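Chorismate mutase (Corynebacterium glutamicum, PDB 5HUB) probably catalyses the pericyclic rearrangement of chorismate to prephenate in the shikimate pathway, as an all-helical type II chorismate mutase. Local coordinates at residues D30-R35 and G79-M84. Sequence-based numbering, arbitrary orientation. Where two conformers were deposited one is given.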
loop_
_atom_site.group_PDB
_atom_site.type_symbol
_atom_site.label_atom_id
_atom_site.label_comp_id
_atom_site.label_asym_id
_atom_site.label_seq_id
_atom_site.Cartn_x
_atom_site.Cartn_y
_atom_site.Cartn_z
ATOM N N ASP A 30 7.955 -1.444 3.930
ATOM C CA ASP A 30 8.469 -1.044 5.255
ATOM C C ASP A 30 7.355 -0.311 6.036
ATOM O O ASP A 30 7.178 -0.547 7.257
ATOM C CB ASP A 30 9.690 -0.100 5.104
ATOM C CG ASP A 30 10.980 -0.794 4.722
ATOM O OD1 ASP A 30 11.029 -2.019 4.816
ATOM O OD2 ASP A 30 11.971 -0.087 4.382
ATOM N N ALA A 31 6.721 0.644 5.427
ATOM C CA ALA A 31 5.681 1.438 6.099
ATOM C C ALA A 31 4.486 0.560 6.373
ATOM O O ALA A 31 3.852 0.766 7.483
ATOM C CB ALA A 31 5.319 2.633 5.262
ATOM N N VAL A 32 4.013 -0.290 5.492
ATOM C CA VAL A 32 2.952 -1.201 5.801
ATOM C C VAL A 32 3.270 -2.131 6.961
ATOM O O VAL A 32 2.399 -2.309 7.877
ATOM C CB VAL A 32 2.587 -2.023 4.507
ATOM C CG1 VAL A 32 1.651 -3.156 4.862
ATOM C CG2 VAL A 32 2.038 -1.086 3.463
ATOM N N LYS A 33 4.479 -2.642 7.061
ATOM C CA LYS A 33 4.859 -3.478 8.176
ATOM C C LYS A 33 4.799 -2.655 9.503
ATOM O O LYS A 33 4.296 -3.155 10.538
ATOM C CB LYS A 33 6.239 -4.049 7.964
ATOM C CG LYS A 33 6.294 -5.079 6.858
ATOM C CD LYS A 33 7.742 -5.590 6.712
ATOM C CE LYS A 33 7.986 -6.363 5.471
ATOM N NZ LYS A 33 9.354 -6.936 5.472
ATOM N N ARG A 34 5.368 -1.463 9.481
ATOM C CA ARG A 34 5.376 -0.613 10.689
ATOM C C ARG A 34 3.949 -0.285 11.093
ATOM O O ARG A 34 3.601 -0.384 12.318
ATOM C CB ARG A 34 6.145 0.666 10.432
ATOM C CG ARG A 34 7.657 0.559 10.558
ATOM C CD ARG A 34 8.362 1.897 10.421
ATOM N NE ARG A 34 8.496 2.280 9.033
ATOM C CZ ARG A 34 8.215 3.488 8.568
ATOM N NH1 ARG A 34 7.816 4.433 9.390
ATOM N NH2 ARG A 34 8.336 3.743 7.289
ATOM N N ARG A 35 3.099 0.129 10.187
ATOM C CA ARG A 35 1.672 0.455 10.475
ATOM C C ARG A 35 0.986 -0.736 11.056
ATOM O O ARG A 35 0.235 -0.550 12.076
ATOM C CB ARG A 35 1.008 0.814 9.110
ATOM C CG ARG A 35 -0.372 1.436 9.312
ATOM C CD ARG A 35 -1.224 1.159 8.102
ATOM N NE ARG A 35 -2.410 1.973 8.120
ATOM C CZ ARG A 35 -3.495 1.708 8.844
ATOM N NH1 ARG A 35 -4.484 2.601 8.863
ATOM N NH2 ARG A 35 -3.579 0.585 9.533
ATOM N N GLY A 79 -8.740 -1.069 2.825
ATOM C CA GLY A 79 -9.285 -2.334 3.304
ATOM C C GLY A 79 -8.239 -3.370 3.662
ATOM O O GLY A 79 -8.286 -4.024 4.675
ATOM N N ILE A 80 -7.197 -3.459 2.825
ATOM C CA ILE A 80 -6.070 -4.285 3.167
ATOM C C ILE A 80 -5.415 -3.878 4.485
ATOM O O ILE A 80 -5.122 -4.716 5.343
ATOM C CB ILE A 80 -5.010 -4.288 2.004
ATOM C CG1 ILE A 80 -5.581 -5.063 0.834
ATOM C CG2 ILE A 80 -3.738 -4.977 2.459
ATOM C CD1 ILE A 80 -4.727 -4.916 -0.452
ATOM N N LEU A 81 -5.126 -2.602 4.610
ATOM C CA LEU A 81 -4.403 -2.106 5.766
ATOM C C LEU A 81 -5.254 -2.341 7.041
ATOM O O LEU A 81 -4.750 -2.706 8.080
ATOM C CB LEU A 81 -4.071 -0.651 5.592
ATOM C CG LEU A 81 -3.132 -0.329 4.444
ATOM C CD1 LEU A 81 -2.911 1.168 4.334
ATOM C CD2 LEU A 81 -1.844 -1.106 4.545
ATOM N N LEU A 82 -6.566 -2.071 6.948
ATOM C CA LEU A 82 -7.477 -2.305 8.077
ATOM C C LEU A 82 -7.534 -3.756 8.445
ATOM O O LEU A 82 -7.492 -4.075 9.655
ATOM C CB LEU A 82 -8.850 -1.746 7.757
ATOM C CG LEU A 82 -8.919 -0.224 7.628
ATOM C CD1 LEU A 82 -10.330 0.203 7.229
ATOM C CD2 LEU A 82 -8.525 0.470 8.954
ATOM N N ARG A 83 -7.653 -4.667 7.485
ATOM C CA ARG A 83 -7.608 -6.119 7.804
ATOM C C ARG A 83 -6.305 -6.539 8.458
ATOM O O ARG A 83 -6.293 -7.208 9.486
ATOM C CB ARG A 83 -7.837 -7.002 6.584
ATOM C CG ARG A 83 -9.237 -7.016 6.011
ATOM C CD ARG A 83 -9.415 -8.188 5.028
ATOM N NE ARG A 83 -8.602 -8.099 3.821
ATOM C CZ ARG A 83 -8.899 -7.358 2.742
ATOM N NH1 ARG A 83 -8.070 -7.362 1.754
ATOM N NH2 ARG A 83 -9.979 -6.563 2.672
ATOM N N MET A 84 -5.197 -6.089 7.904
ATOM C CA MET A 84 -3.913 -6.397 8.497
ATOM C C MET A 84 -3.746 -5.905 9.938
ATOM O O MET A 84 -3.099 -6.567 10.774
ATOM C CB MET A 84 -2.814 -5.799 7.655
ATOM C CG MET A 84 -2.610 -6.493 6.309
ATOM S SD MET A 84 -1.312 -5.760 5.303
ATOM C CE MET A 84 0.100 -6.378 6.193
HETATM O O HOH W 1 -2.213 -2.066 8.998
#
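Between segments 30-35 and 79-84 the nearest CA atoms are those of Val32 and Leu81, 7.4 Å apart; the short axes pass 10.5 Å from each other and run roughly the same way, 41° apart. Between them Leu81 reaches over with both branches. Its CD2 packs on Val32 CG2 at 4.0 Å, while CD1 lies where the Arg35 stem meets the guanidinium, 3.9 Å from NE and next to CD. Val32 CG1, anti to the backbone N (chi1 170°), points to Met84, whose thioether bends at its last torsion (chi3 75°) and sets CE 3.8 Å from CG1. This is the all-helical AroQ (type II) chorismate mutase fold, with three helices to a subunit: here the long first helix, 11-42, meets the short last one, 74-84, in the buried middle of the subunit, and Leu81 also touches Phe66 of helix 49-70. Arg35 extends past Leu81, whose CB sits over one face of the guanidinium, off-centre. Direct bonding to the Leu81 carbonyl is absent; instead a water accepts from Arg35 NH2 at 3.0 Å and donates to Leu81 O at 2.8 Å. The main polar partner of Arg35 is Asp25 of the second subunit, which takes a salt bridge from NE through OD1.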